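Local coordinates for lysozyme M1 (Streptomyces coelicolor, PDB 1JFX), which hydrolyses the beta-1,4 links between N-acetylmuramic acid and N-acetylglucosamine in peptidoglycan, acting as both lysozyme and diacetylmuramidase, at residues Ala65-Ser70 with Leu97-Asn102; Ala61-Arg66 with Ala76-Ser81; Thr92-Leu97 with Asp134-Thr139. One frame throughout, in Å; residues are numbered along the deposited sequence.

Overall arrangement
From the N terminus, strand 58-64 of the beta/alpha barrel comes first. Contact 2 closes the shortest loop, as helix 72-81 turns back and lays its residues 76-81 against the strand part of 61-66. Contact 1 starts from the same stretch: the chain leaving strand 58-64, residues 65-70, meets residues 97-102 at the end of the next parallel strand, 96-98, so its loop spans helix 72-81. Contact 3 pairs residues 92-97 with 134-139 across the crossover through helix 113-131. Contacts 1 and 3 cross along the chain and share Leu97, whereas contact 2 closes before contact 3 opens. Together they tie three neighbouring barrel strands and one covering helix beside the predicted active site.

Contact 1 of 3, residues Ala65-Ser70 with Leu97-Asn102; sequences ARPNAS and LDIEHN
The backbone of Ala65 meets that of Asp98 through one hydrogen bond, Ala65 N to Asp98 O at 2.9 Å, which carries the pairing of parallel strands 58-64 and 96-98 on to the C-terminal ends of these strands of the beta/alpha barrel. The donor is tilted 22° from the carbonyl plane. A water prolongs the link beyond it, donating to both Ala65 O and Asp98 O and accepting from Glu100 N, so that Asp98 O takes two bonds where the two segments begin to part.

The side-chain contact is small and apolar. The methyl of Ala65 points at segment 97-102 and meets a branch of Leu97, CB to CD1 at 3.7 Å; CG of Leu97 stands anti to its backbone N (chi1 169°), which brings that branch within reach. Ile99 follows along the chain: its extended CG1-CD1 arm passes Ala65 CB and ends beside the ring of Pro67, with Ile99 CD1 4.0 Å from Pro67 CG. Trp119 and Ile120 of helix 113-131 pack on this apolar patch.

Asp98 and Glu100, predicted active-site acids, belong to the same segment, which puts the contact at the rim of the probable catalytic cleft. Farther out a second water joins three side chains, accepting from Arg66 NH1 and donating to Asn68 OD1 (2.9 Å) and Asn102 OD1 (3.0 Å).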
ATOM      1  N   ALA A  65       9.687  -0.516  -1.099  1.00  7.15           N
ATOM      2  CA  ALA A  65      10.924  -0.462  -0.329  1.00  7.69           C
ATOM      3  C   ALA A  65      12.090  -1.269  -0.884  1.00  7.62           C
ATOM      4  O   ALA A  65      11.902  -2.344  -1.424  1.00  7.07           O
ATOM      5  CB  ALA A  65      10.653  -0.944   1.093  1.00  8.42           C
ATOM      6  N   ARG A  66      13.298  -0.737  -0.716  1.00  8.69           N
ATOM      7  CA  ARG A  66      14.525  -1.457  -1.062  1.00  8.18           C
ATOM      8  C   ARG A  66      15.379  -1.182   0.182  1.00  7.94           C
ATOM      9  O   ARG A  66      16.253  -0.308   0.180  1.00  9.61           O
ATOM     10  CB  ARG A  66      15.188  -0.887  -2.315  1.00  8.94           C
ATOM     11  CG  ARG A  66      14.367  -1.086  -3.599  1.00  6.69           C
ATOM     12  CD  ARG A  66      14.156  -2.563  -3.958  1.00  8.00           C
ATOM     13  NE  ARG A  66      13.668  -2.658  -5.332  1.00 10.28           N
ATOM     14  CZ  ARG A  66      14.435  -2.967  -6.370  1.00 12.24           C
ATOM     15  NH1 ARG A  66      15.729  -3.231  -6.183  1.00 15.59           N
ATOM     16  NH2 ARG A  66      13.924  -2.979  -7.595  1.00 14.42           N
ATOM     17  N   PRO A  67      15.129  -1.926   1.266  1.00  8.04           N
ATOM     18  CA  PRO A  67      15.868  -1.739   2.517  1.00  9.02           C
ATOM     19  C   PRO A  67      17.392  -1.811   2.449  1.00  9.86           C
ATOM     20  O   PRO A  67      18.067  -1.326   3.350  1.00 12.21           O
ATOM     21  CB  PRO A  67      15.252  -2.798   3.439  1.00  9.57           C
ATOM     22  CG  PRO A  67      13.828  -2.853   2.968  1.00  9.58           C
ATOM     23  CD  PRO A  67      14.021  -2.884   1.453  1.00  5.54           C
ATOM     24  N   ASN A  68      17.933  -2.418   1.396  1.00  9.49           N
ATOM     25  CA  ASN A  68      19.387  -2.525   1.237  1.00 10.56           C
ATOM     26  C   ASN A  68      19.993  -1.212   0.753  1.00 10.65           C
ATOM     27  O   ASN A  68      21.174  -0.960   0.965  1.00 10.69           O
ATOM     28  CB  ASN A  68      19.727  -3.567   0.171  1.00  9.95           C
ATOM     29  CG  ASN A  68      19.100  -3.228  -1.177  1.00 10.38           C
ATOM     30  OD1 ASN A  68      17.885  -3.298  -1.329  1.00  9.09           O
ATOM     31  ND2 ASN A  68      19.924  -2.835  -2.156  1.00 12.27           N
ATOM     32  N   ALA A  69      19.174  -0.385   0.105  1.00 10.68           N
ATOM     33  CA  ALA A  69      19.644   0.846  -0.516  1.00 10.74           C
ATOM     34  C   ALA A  69      19.839   2.094   0.330  1.00 10.35           C
ATOM     35  O   ALA A  69      20.621   2.967  -0.046  1.00 11.32           O
ATOM     36  CB  ALA A  69      18.734   1.182  -1.707  1.00 10.39           C
ATOM     37  N   SER A  70      19.135   2.187   1.448  1.00 10.05           N
ATOM     38  CA  SER A  70      19.241   3.346   2.331  1.00 10.28           C
ATOM     39  C   SER A  70      18.417   3.019   3.562  1.00  9.82           C
ATOM     40  O   SER A  70      17.747   1.990   3.599  1.00 11.16           O
ATOM     41  CB  SER A  70      18.674   4.600   1.660  1.00 10.69           C
ATOM     42  OG  SER A  70      17.263   4.507   1.537  1.00 14.27           O
ATOM     43  N   LEU A  97       3.668   1.341   2.725  1.00  6.37           N
ATOM     44  CA  LEU A  97       5.041   0.848   2.661  1.00  5.76           C
ATOM     45  C   LEU A  97       4.888  -0.555   2.084  1.00  6.75           C
ATOM     46  O   LEU A  97       4.369  -1.441   2.752  1.00  6.51           O
ATOM     47  CB  LEU A  97       5.671   0.763   4.059  1.00  5.65           C
ATOM     48  CG  LEU A  97       7.005  -0.005   4.094  1.00  6.77           C
ATOM     49  CD1 LEU A  97       8.053   0.696   3.217  1.00  9.31           C
ATOM     50  CD2 LEU A  97       7.500  -0.134   5.531  1.00  7.73           C
ATOM     51  N   ASP A  98       5.303  -0.735   0.831  1.00  7.35           N
ATOM     52  CA  ASP A  98       5.230  -2.027   0.138  1.00  8.09           C
ATOM     53  C   ASP A  98       6.601  -2.654   0.389  1.00  8.75           C
ATOM     54  O   ASP A  98       7.594  -2.301  -0.251  1.00  8.47           O
ATOM     55  CB  ASP A  98       4.999  -1.790  -1.363  1.00  7.23           C
ATOM     56  CG  ASP A  98       4.967  -3.075  -2.184  1.00  8.90           C
ATOM     57  OD1 ASP A  98       5.567  -4.092  -1.768  1.00  8.22           O
ATOM     58  OD2 ASP A  98       4.358  -3.054  -3.278  1.00  8.23           O
ATOM     59  N   ILE A  99       6.650  -3.581   1.336  1.00  8.58           N
ATOM     60  CA  ILE A  99       7.904  -4.217   1.699  1.00  8.65           C
ATOM     61  C   ILE A  99       7.673  -5.717   1.491  1.00  9.03           C
ATOM     62  O   ILE A  99       6.881  -6.352   2.184  1.00  8.76           O
ATOM     63  CB  ILE A  99       8.297  -3.791   3.154  1.00 10.54           C
ATOM     64  CG1 ILE A  99       9.720  -4.249   3.456  1.00 11.53           C
ATOM     65  CG2 ILE A  99       7.229  -4.242   4.164  1.00  9.65           C
ATOM     66  CD1 ILE A  99      10.335  -3.558   4.676  1.00 12.60           C
ATOM     67  N   GLU A 100       8.393  -6.267   0.515  1.00  8.55           N
ATOM     68  CA  GLU A 100       8.181  -7.649   0.097  1.00  6.87           C
ATOM     69  C   GLU A 100       9.454  -8.285  -0.474  1.00  7.13           C
ATOM     70  O   GLU A 100      10.498  -7.652  -0.496  1.00  7.24           O
ATOM     71  CB  GLU A 100       7.093  -7.625  -0.985  1.00  6.67           C
ATOM     72  CG  GLU A 100       7.514  -6.872  -2.257  1.00  9.65           C
ATOM     73  CD  GLU A 100       6.452  -6.921  -3.347  1.00  9.93           C
ATOM     74  OE1 GLU A 100       5.529  -6.079  -3.342  1.00  9.19           O
ATOM     75  OE2 GLU A 100       6.523  -7.821  -4.201  1.00  9.45           O
ATOM     76  N   HIS A 101       9.345  -9.530  -0.943  1.00  7.30           N
ATOM     77  CA  HIS A 101      10.499 -10.254  -1.498  1.00  7.94           C
ATOM     78  C   HIS A 101      11.360  -9.386  -2.415  1.00  7.90           C
ATOM     79  O   HIS A 101      10.874  -8.806  -3.388  1.00  8.72           O
ATOM     80  CB  HIS A 101      10.057 -11.479  -2.314  1.00  9.23           C
ATOM     81  CG  HIS A 101       9.645 -12.661  -1.494  1.00  8.36           C
ATOM     82  ND1 HIS A 101       8.556 -12.639  -0.647  1.00  9.56           N
ATOM     83  CD2 HIS A 101      10.137 -13.923  -1.443  1.00  8.01           C
ATOM     84  CE1 HIS A 101       8.390 -13.839  -0.119  1.00  7.35           C
ATOM     85  NE2 HIS A 101       9.336 -14.637  -0.586  1.00  8.16           N
ATOM     86  N   ASN A 102      12.652  -9.336  -2.109  1.00  8.41           N
ATOM     87  CA  ASN A 102      13.610  -8.574  -2.900  1.00  7.53           C
ATOM     88  C   ASN A 102      13.564  -9.106  -4.336  1.00  8.38           C
ATOM     89  O   ASN A 102      13.669 -10.305  -4.565  1.00  8.92           O
ATOM     90  CB  ASN A 102      15.012  -8.769  -2.298  1.00  7.96           C
ATOM     91  CG  ASN A 102      16.066  -7.857  -2.912  1.00  7.14           C
ATOM     92  OD1 ASN A 102      15.807  -7.129  -3.874  1.00 10.77           O
ATOM     93  ND2 ASN A 102      17.272  -7.902  -2.355  1.00  9.53           N
TER
HETATM   94  O   HOH W   1       9.736  -4.179  -0.964  1.00  8.19           O
HETATM   95  O   HOH W   2      17.222  -4.471  -3.859  1.00 12.98           O

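Contact 2 of 3, residues Ala61-Arg66 with Ala76-Ser81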
ATOM      1  N   ALA A  61      -1.002   6.601  -2.209  1.00  6.14           N
ATOM      2  CA  ALA A  61       0.226   6.239  -2.926  1.00  6.42           C
ATOM      3  C   ALA A  61       0.991   5.161  -2.173  1.00  6.47           C
ATOM      4  O   ALA A  61       0.808   4.993  -0.967  1.00  6.83           O
ATOM      5  CB  ALA A  61       1.106   7.461  -3.058  1.00  6.08           C
ATOM      6  N   TYR A  62       1.838   4.419  -2.876  1.00  6.55           N
ATOM      7  CA  TYR A  62       2.658   3.428  -2.183  1.00  6.09           C
ATOM      8  C   TYR A  62       4.117   3.512  -2.617  1.00  6.23           C
ATOM      9  O   TYR A  62       4.444   3.950  -3.731  1.00  6.56           O
ATOM     10  CB  TYR A  62       2.096   1.990  -2.342  1.00  6.93           C
ATOM     11  CG  TYR A  62       2.270   1.278  -3.674  1.00  5.41           C
ATOM     12  CD1 TYR A  62       3.457   0.606  -3.977  1.00  3.58           C
ATOM     13  CD2 TYR A  62       1.209   1.173  -4.574  1.00  5.64           C
ATOM     14  CE1 TYR A  62       3.576  -0.165  -5.133  1.00  6.91           C
ATOM     15  CE2 TYR A  62       1.319   0.405  -5.744  1.00  5.02           C
ATOM     16  CZ  TYR A  62       2.501  -0.265  -6.006  1.00  5.16           C
ATOM     17  OH  TYR A  62       2.617  -1.079  -7.099  1.00  9.07           O
ATOM     18  N   HIS A  63       4.988   3.128  -1.699  1.00  5.74           N
ATOM     19  CA  HIS A  63       6.428   3.119  -1.919  1.00  5.11           C
ATOM     20  C   HIS A  63       6.935   1.695  -1.900  1.00  7.65           C
ATOM     21  O   HIS A  63       6.672   0.970  -0.934  1.00  6.88           O
ATOM     22  CB  HIS A  63       7.139   3.866  -0.792  1.00  7.26           C
ATOM     23  CG  HIS A  63       8.633   3.769  -0.856  1.00  7.11           C
ATOM     24  ND1 HIS A  63       9.387   4.479  -1.767  1.00  8.16           N
ATOM     25  CD2 HIS A  63       9.509   3.020  -0.141  1.00  8.41           C
ATOM     26  CE1 HIS A  63      10.664   4.173  -1.611  1.00  5.71           C
ATOM     27  NE2 HIS A  63      10.766   3.289  -0.630  1.00  6.74           N
ATOM     28  N   PHE A  64       7.642   1.286  -2.956  1.00  7.01           N
ATOM     29  CA  PHE A  64       8.217  -0.055  -2.975  1.00  7.32           C
ATOM     30  C   PHE A  64       9.592   0.043  -2.298  1.00  7.29           C
ATOM     31  O   PHE A  64      10.541   0.626  -2.833  1.00  7.20           O
ATOM     32  CB  PHE A  64       8.353  -0.569  -4.408  1.00  9.71           C
ATOM     33  CG  PHE A  64       8.711  -2.030  -4.490  1.00  8.29           C
ATOM     34  CD1 PHE A  64       9.983  -2.468  -4.141  1.00  7.68           C
ATOM     35  CD2 PHE A  64       7.767  -2.967  -4.910  1.00 10.22           C
ATOM     36  CE1 PHE A  64      10.320  -3.840  -4.213  1.00  9.65           C
ATOM     37  CE2 PHE A  64       8.089  -4.335  -4.987  1.00 11.18           C
ATOM     38  CZ  PHE A  64       9.370  -4.766  -4.636  1.00 12.25           C
ATOM     39  N   ALA A  65       9.687  -0.516  -1.099  1.00  7.15           N
ATOM     40  CA  ALA A  65      10.924  -0.462  -0.329  1.00  7.69           C
ATOM     41  C   ALA A  65      12.090  -1.269  -0.884  1.00  7.62           C
ATOM     42  O   ALA A  65      11.902  -2.344  -1.424  1.00  7.07           O
ATOM     43  CB  ALA A  65      10.653  -0.944   1.093  1.00  8.42           C
ATOM     44  N   ARG A  66      13.298  -0.737  -0.716  1.00  8.69           N
ATOM     45  CA  ARG A  66      14.525  -1.457  -1.062  1.00  8.18           C
ATOM     46  C   ARG A  66      15.379  -1.182   0.182  1.00  7.94           C
ATOM     47  O   ARG A  66      16.253  -0.308   0.180  1.00  9.61           O
ATOM     48  CB  ARG A  66      15.188  -0.887  -2.315  1.00  8.94           C
ATOM     49  CG  ARG A  66      14.367  -1.086  -3.599  1.00  6.69           C
ATOM     50  CD  ARG A  66      14.156  -2.563  -3.958  1.00  8.00           C
ATOM     51  NE  ARG A  66      13.668  -2.658  -5.332  1.00 10.28           N
ATOM     52  CZ  ARG A  66      14.435  -2.967  -6.370  1.00 12.24           C
ATOM     53  NH1 ARG A  66      15.729  -3.231  -6.183  1.00 15.59           N
ATOM     54  NH2 ARG A  66      13.924  -2.979  -7.595  1.00 14.42           N
ATOM     55  N   ALA A  76      11.481   6.998   3.739  1.00  6.02           N
ATOM     56  CA  ALA A  76      10.199   7.584   4.147  1.00  5.92           C
ATOM     57  C   ALA A  76      10.169   9.058   3.708  1.00  7.94           C
ATOM     58  O   ALA A  76       9.134   9.548   3.236  1.00  7.87           O
ATOM     59  CB  ALA A  76      10.004   7.475   5.692  1.00  5.30           C
ATOM     60  N   ASP A  77      11.286   9.768   3.866  1.00  7.41           N
ATOM     61  CA  ASP A  77      11.330  11.173   3.449  1.00  7.03           C
ATOM     62  C   ASP A  77      11.186  11.264   1.923  1.00  6.50           C
ATOM     63  O   ASP A  77      10.448  12.111   1.409  1.00  7.11           O
ATOM     64  CB  ASP A  77      12.641  11.851   3.891  1.00  6.90           C
ATOM     65  CG  ASP A  77      12.572  12.425   5.300  1.00  8.23           C
ATOM     66  OD1 ASP A  77      11.525  13.005   5.655  1.00  8.21           O
ATOM     67  OD2 ASP A  77      13.569  12.317   6.060  1.00  9.53           O
ATOM     68  N   TYR A  78      11.886  10.394   1.198  1.00  6.83           N
ATOM     69  CA  TYR A  78      11.815  10.388  -0.260  1.00  6.51           C
ATOM     70  C   TYR A  78      10.360  10.189  -0.701  1.00  7.29           C
ATOM     71  O   TYR A  78       9.842  10.924  -1.533  1.00  7.95           O
ATOM     72  CB  TYR A  78      12.714   9.271  -0.814  1.00  6.13           C
ATOM     73  CG  TYR A  78      12.612   9.079  -2.313  1.00  6.59           C
ATOM     74  CD1 TYR A  78      12.712  10.161  -3.184  1.00  8.83           C
ATOM     75  CD2 TYR A  78      12.396   7.814  -2.855  1.00  9.65           C
ATOM     76  CE1 TYR A  78      12.593   9.982  -4.567  1.00 10.90           C
ATOM     77  CE2 TYR A  78      12.276   7.624  -4.232  1.00 10.60           C
ATOM     78  CZ  TYR A  78      12.375   8.710  -5.079  1.00  8.90           C
ATOM     79  OH  TYR A  78      12.250   8.537  -6.448  1.00 12.47           O
ATOM     80  N   PHE A  79       9.700   9.199  -0.111  1.00  6.62           N
ATOM     81  CA  PHE A  79       8.300   8.914  -0.414  1.00  7.61           C
ATOM     82  C   PHE A  79       7.391  10.103  -0.078  1.00  6.97           C
ATOM     83  O   PHE A  79       6.568  10.530  -0.894  1.00  7.87           O
ATOM     84  CB  PHE A  79       7.867   7.679   0.387  1.00  7.29           C
ATOM     85  CG  PHE A  79       6.411   7.309   0.234  1.00  6.01           C
ATOM     86  CD1 PHE A  79       5.819   7.184  -1.026  1.00  5.71           C
ATOM     87  CD2 PHE A  79       5.659   7.003   1.365  1.00  7.00           C
ATOM     88  CE1 PHE A  79       4.484   6.740  -1.151  1.00  5.40           C
ATOM     89  CE2 PHE A  79       4.347   6.568   1.264  1.00  8.30           C
ATOM     90  CZ  PHE A  79       3.748   6.430   0.001  1.00  4.08           C
ATOM     91  N   ALA A  80       7.544  10.645   1.127  1.00  6.89           N
ATOM     92  CA  ALA A  80       6.704  11.764   1.555  1.00  7.31           C
ATOM     93  C   ALA A  80       6.866  13.009   0.684  1.00  8.24           C
ATOM     94  O   ALA A  80       5.933  13.813   0.570  1.00  9.30           O
ATOM     95  CB  ALA A  80       7.002  12.103   3.015  1.00  8.57           C
ATOM     96  N   SER A  81       8.034  13.170   0.068  1.00  8.27           N
ATOM     97  CA  SER A  81       8.280  14.327  -0.791  1.00  7.75           C
ATOM     98  C   SER A  81       7.920  14.066  -2.249  1.00  8.49           C
ATOM     99  O   SER A  81       7.917  14.993  -3.073  1.00  8.37           O
ATOM    100  CB  SER A  81       9.757  14.723  -0.736  1.00  8.76           C
ATOM    101  OG  SER A  81      10.076  15.358   0.488  1.00  8.64           O
TER
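Phe79 of helix 72-81 lies against His63 and Ala61 of strand 58-64, the helix running roughly antiparallel to the strand, at 147°, with the short axes 9.2 Å apart. Apolar contact carries most of the interface. Phe79 has CG anti to its backbone N (chi1 177°), which sends the ring from the helix down onto the strand. One face of that ring receives His63 CB in a CH-pi contact, the carbon 3.8 Å from the ring centroid and shifted from the centre toward the rim. Phe79 CE1 reaches the methyl of Ala61, CB at 3.9 Å, and at the ring tip Phe79 CZ comes to 3.4 Å from Ala61 O, which lies at the ring edge near its plane. One residue on, the carbonyl carbon of Tyr62 stands 3.6 Å from Phe79 CE1, so the ring touches backbone as well as side chains.

Among the aromatic pairs, the rings of His63 and Phe79 meet obliquely, their planes at 45°, as the two side chains run past each other in opposite directions. His63 CE1 also approaches the edge of the Tyr78 ring, 4.2 Å from CD2. Tyr127 of helix 113-131 also meets the Phe79 ring.

Polar contacts settle the imidazole from outside this pair. ND1 of His63 is hydrogen-bonded to Thr35 OG1 on the neighbouring strand 29-36 and NE2 to Gln75 OE1 on the helix, so both ring nitrogens of this buried side chain have partners and its rotation is fixed.

Tyr62 points away from the helix, and its side chain comes close to Asp98 and Asp9, predicted active-site residues; this division between a helix-covered outer face and an inward face is that of a beta-alpha-beta unit in a beta/alpha barrel.

Contact 3 of 3, residues Thr92-Leu97 with Asp134-Thr139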
ATOM      1  N   THR A  92      -8.033  11.054   0.185  1.00  6.40           N
ATOM      2  CA  THR A  92      -6.627  10.680   0.237  1.00  6.76           C
ATOM      3  C   THR A  92      -6.347   9.688   1.350  1.00  6.72           C
ATOM      4  O   THR A  92      -6.574   9.977   2.521  1.00  8.04           O
ATOM      5  CB  THR A  92      -5.755  11.917   0.446  1.00  5.88           C
ATOM      6  OG1 THR A  92      -6.089  12.885  -0.551  1.00  7.34           O
ATOM      7  CG2 THR A  92      -4.269  11.564   0.312  1.00  6.86           C
ATOM      8  N   LEU A  93      -5.870   8.509   0.971  1.00  6.14           N
ATOM      9  CA  LEU A  93      -5.555   7.481   1.959  1.00  6.80           C
ATOM     10  C   LEU A  93      -4.146   7.648   2.510  1.00  7.29           C
ATOM     11  O   LEU A  93      -3.297   8.291   1.891  1.00  6.28           O
ATOM     12  CB  LEU A  93      -5.653   6.094   1.313  1.00  7.65           C
ATOM     13  CG  LEU A  93      -7.062   5.624   0.935  1.00  8.04           C
ATOM     14  CD1 LEU A  93      -6.987   4.417  -0.006  1.00  9.05           C
ATOM     15  CD2 LEU A  93      -7.844   5.298   2.202  1.00 11.36           C
ATOM     16  N   PRO A  94      -3.882   7.080   3.700  1.00  6.70           N
ATOM     17  CA  PRO A  94      -2.533   7.188   4.252  1.00  6.13           C
ATOM     18  C   PRO A  94      -1.623   6.361   3.324  1.00  6.22           C
ATOM     19  O   PRO A  94      -2.067   5.367   2.734  1.00  6.69           O
ATOM     20  CB  PRO A  94      -2.671   6.568   5.650  1.00  5.12           C
ATOM     21  CG  PRO A  94      -3.850   5.630   5.518  1.00  6.08           C
ATOM     22  CD  PRO A  94      -4.798   6.404   4.636  1.00  7.21           C
ATOM     23  N   GLY A  95      -0.370   6.783   3.190  1.00  6.44           N
ATOM     24  CA  GLY A  95       0.570   6.083   2.325  1.00  6.06           C
ATOM     25  C   GLY A  95       0.861   4.655   2.732  1.00  7.11           C
ATOM     26  O   GLY A  95       0.655   4.266   3.878  1.00  7.15           O
ATOM     27  N   VAL A  96       1.374   3.892   1.775  1.00  6.13           N
ATOM     28  CA  VAL A  96       1.691   2.485   1.963  1.00  6.90           C
ATOM     29  C   VAL A  96       3.161   2.159   1.806  1.00  6.27           C
ATOM     30  O   VAL A  96       3.812   2.648   0.888  1.00  7.14           O
ATOM     31  CB  VAL A  96       0.910   1.624   0.941  1.00  6.72           C
ATOM     32  CG1 VAL A  96       1.492   0.207   0.847  1.00  6.98           C
ATOM     33  CG2 VAL A  96      -0.556   1.516   1.380  1.00  6.64           C
ATOM     34  N   LEU A  97       3.668   1.341   2.725  1.00  6.37           N
ATOM     35  CA  LEU A  97       5.041   0.848   2.661  1.00  5.76           C
ATOM     36  C   LEU A  97       4.888  -0.555   2.084  1.00  6.75           C
ATOM     37  O   LEU A  97       4.369  -1.441   2.752  1.00  6.51           O
ATOM     38  CB  LEU A  97       5.671   0.763   4.059  1.00  5.65           C
ATOM     39  CG  LEU A  97       7.005  -0.005   4.094  1.00  6.77           C
ATOM     40  CD1 LEU A  97       8.053   0.696   3.217  1.00  9.31           C
ATOM     41  CD2 LEU A  97       7.500  -0.134   5.531  1.00  7.73           C
ATOM     42  N   ASP A 134      -0.143   6.919  10.309  1.00  6.74           N
ATOM     43  CA  ASP A 134       0.486   5.606  10.508  1.00  8.00           C
ATOM     44  C   ASP A 134       0.536   4.956   9.114  1.00  7.46           C
ATOM     45  O   ASP A 134      -0.501   4.740   8.480  1.00  7.41           O
ATOM     46  CB  ASP A 134      -0.358   4.717  11.429  1.00  9.89           C
ATOM     47  CG  ASP A 134      -0.283   5.133  12.882  1.00 11.07           C
ATOM     48  OD1 ASP A 134       0.776   5.636  13.306  1.00 11.19           O
ATOM     49  OD2 ASP A 134      -1.279   4.935  13.621  1.00 13.44           O
ATOM     50  N   VAL A 135       1.734   4.640   8.642  1.00  7.08           N
ATOM     51  CA  VAL A 135       1.883   4.045   7.327  1.00  6.52           C
ATOM     52  C   VAL A 135       1.219   2.665   7.272  1.00  7.16           C
ATOM     53  O   VAL A 135       1.256   1.907   8.244  1.00  7.01           O
ATOM     54  CB  VAL A 135       3.382   3.928   6.948  1.00  4.50           C
ATOM     55  CG1 VAL A 135       4.066   2.875   7.824  1.00  7.95           C
ATOM     56  CG2 VAL A 135       3.522   3.594   5.453  1.00  5.50           C
ATOM     57  N   VAL A 136       0.578   2.366   6.145  1.00  6.18           N
ATOM     58  CA  VAL A 136      -0.057   1.067   5.946  1.00  6.64           C
ATOM     59  C   VAL A 136       1.034   0.127   5.427  1.00  6.86           C
ATOM     60  O   VAL A 136       1.784   0.488   4.527  1.00  6.33           O
ATOM     61  CB  VAL A 136      -1.184   1.181   4.897  1.00  6.83           C
ATOM     62  CG1 VAL A 136      -1.727  -0.198   4.535  1.00  8.01           C
ATOM     63  CG2 VAL A 136      -2.289   2.073   5.453  1.00  7.50           C
ATOM     64  N   ILE A 137       1.125  -1.076   5.984  1.00  5.27           N
ATOM     65  CA  ILE A 137       2.133  -2.027   5.540  1.00  5.96           C
ATOM     66  C   ILE A 137       1.549  -3.067   4.580  1.00  6.09           C
ATOM     67  O   ILE A 137       0.615  -3.801   4.934  1.00  5.99           O
ATOM     68  CB  ILE A 137       2.788  -2.768   6.752  1.00  6.49           C
ATOM     69  CG1 ILE A 137       3.623  -1.779   7.577  1.00  9.83           C
ATOM     70  CG2 ILE A 137       3.681  -3.929   6.249  1.00  7.69           C
ATOM     71  CD1 ILE A 137       4.184  -2.385   8.872  1.00  8.36           C
ATOM     72  N   TYR A 138       2.081  -3.092   3.358  1.00  5.73           N
ATOM     73  CA  TYR A 138       1.674  -4.083   2.355  1.00  6.03           C
ATOM     74  C   TYR A 138       2.790  -5.106   2.294  1.00  6.51           C
ATOM     75  O   TYR A 138       3.962  -4.745   2.095  1.00  7.45           O
ATOM     76  CB  TYR A 138       1.510  -3.455   0.957  1.00  6.20           C
ATOM     77  CG  TYR A 138       1.429  -4.481  -0.180  1.00  8.46           C
ATOM     78  CD1 TYR A 138       2.589  -5.031  -0.747  1.00  8.42           C
ATOM     79  CD2 TYR A 138       0.190  -4.908  -0.682  1.00  7.82           C
ATOM     80  CE1 TYR A 138       2.517  -5.969  -1.778  1.00  8.09           C
ATOM     81  CE2 TYR A 138       0.107  -5.841  -1.720  1.00  8.52           C
ATOM     82  CZ  TYR A 138       1.278  -6.371  -2.265  1.00  8.73           C
ATOM     83  OH  TYR A 138       1.209  -7.290  -3.305  1.00 10.90           O
ATOM     84  N   THR A 139       2.431  -6.374   2.453  1.00  6.76           N
ATOM     85  CA  THR A 139       3.416  -7.454   2.389  1.00  6.75           C
ATOM     86  C   THR A 139       2.702  -8.793   2.333  1.00  6.35           C
ATOM     87  O   THR A 139       1.470  -8.846   2.305  1.00  7.52           O
ATOM     88  CB  THR A 139       4.361  -7.426   3.627  1.00  7.35           C
ATOM     89  OG1 THR A 139       5.428  -8.366   3.439  1.00  8.48           O
ATOM     90  CG2 THR A 139       3.620  -7.781   4.903  1.00  9.33           C
TER
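Val96 and Leu97 pair in parallel with Val136 and Ile137, joining two adjacent strands of the beta/alpha barrel that are connected in the chain by the beta-alpha-beta crossover through helix 113-131. Three backbone bonds hold the register: Val136 N to Gly95 O, Leu97 N to Val136 O at 2.7 Å, and Tyr138 N to Leu97 O. The middle one is nearly linear at the acceptor, with a C=O...N angle of 174°.

Val96 and Val136 put their side chains on the same face of the sheet, where Val96 CG2 packs on Val136 CB at 3.6 Å. The other branch of Val96, CG1, anti to the backbone N (chi1 164°), touches CB of Tyr138. At the entry to the strands, Pro94 CG meets Val136 CG2 at 3.9 Å. Val135 CG2 sits 3.3 Å from Gly95 O and 3.8 Å from Leu97 CB.

Farther out, Tyr31 of strand 29-36 and Trp161 of the neighbouring strand 160-163 cover the valine pair. The hydroxyl of Tyr138 is hydrogen-bonded to Gln183, and the side chain of Tyr138 lies beside Asp98 and Glu100, predicted active-site acids. Tyr127 and His124 of helix 113-131 pack on Val135, and Tyr127 OH is hydrogen-bonded to Gly95 N.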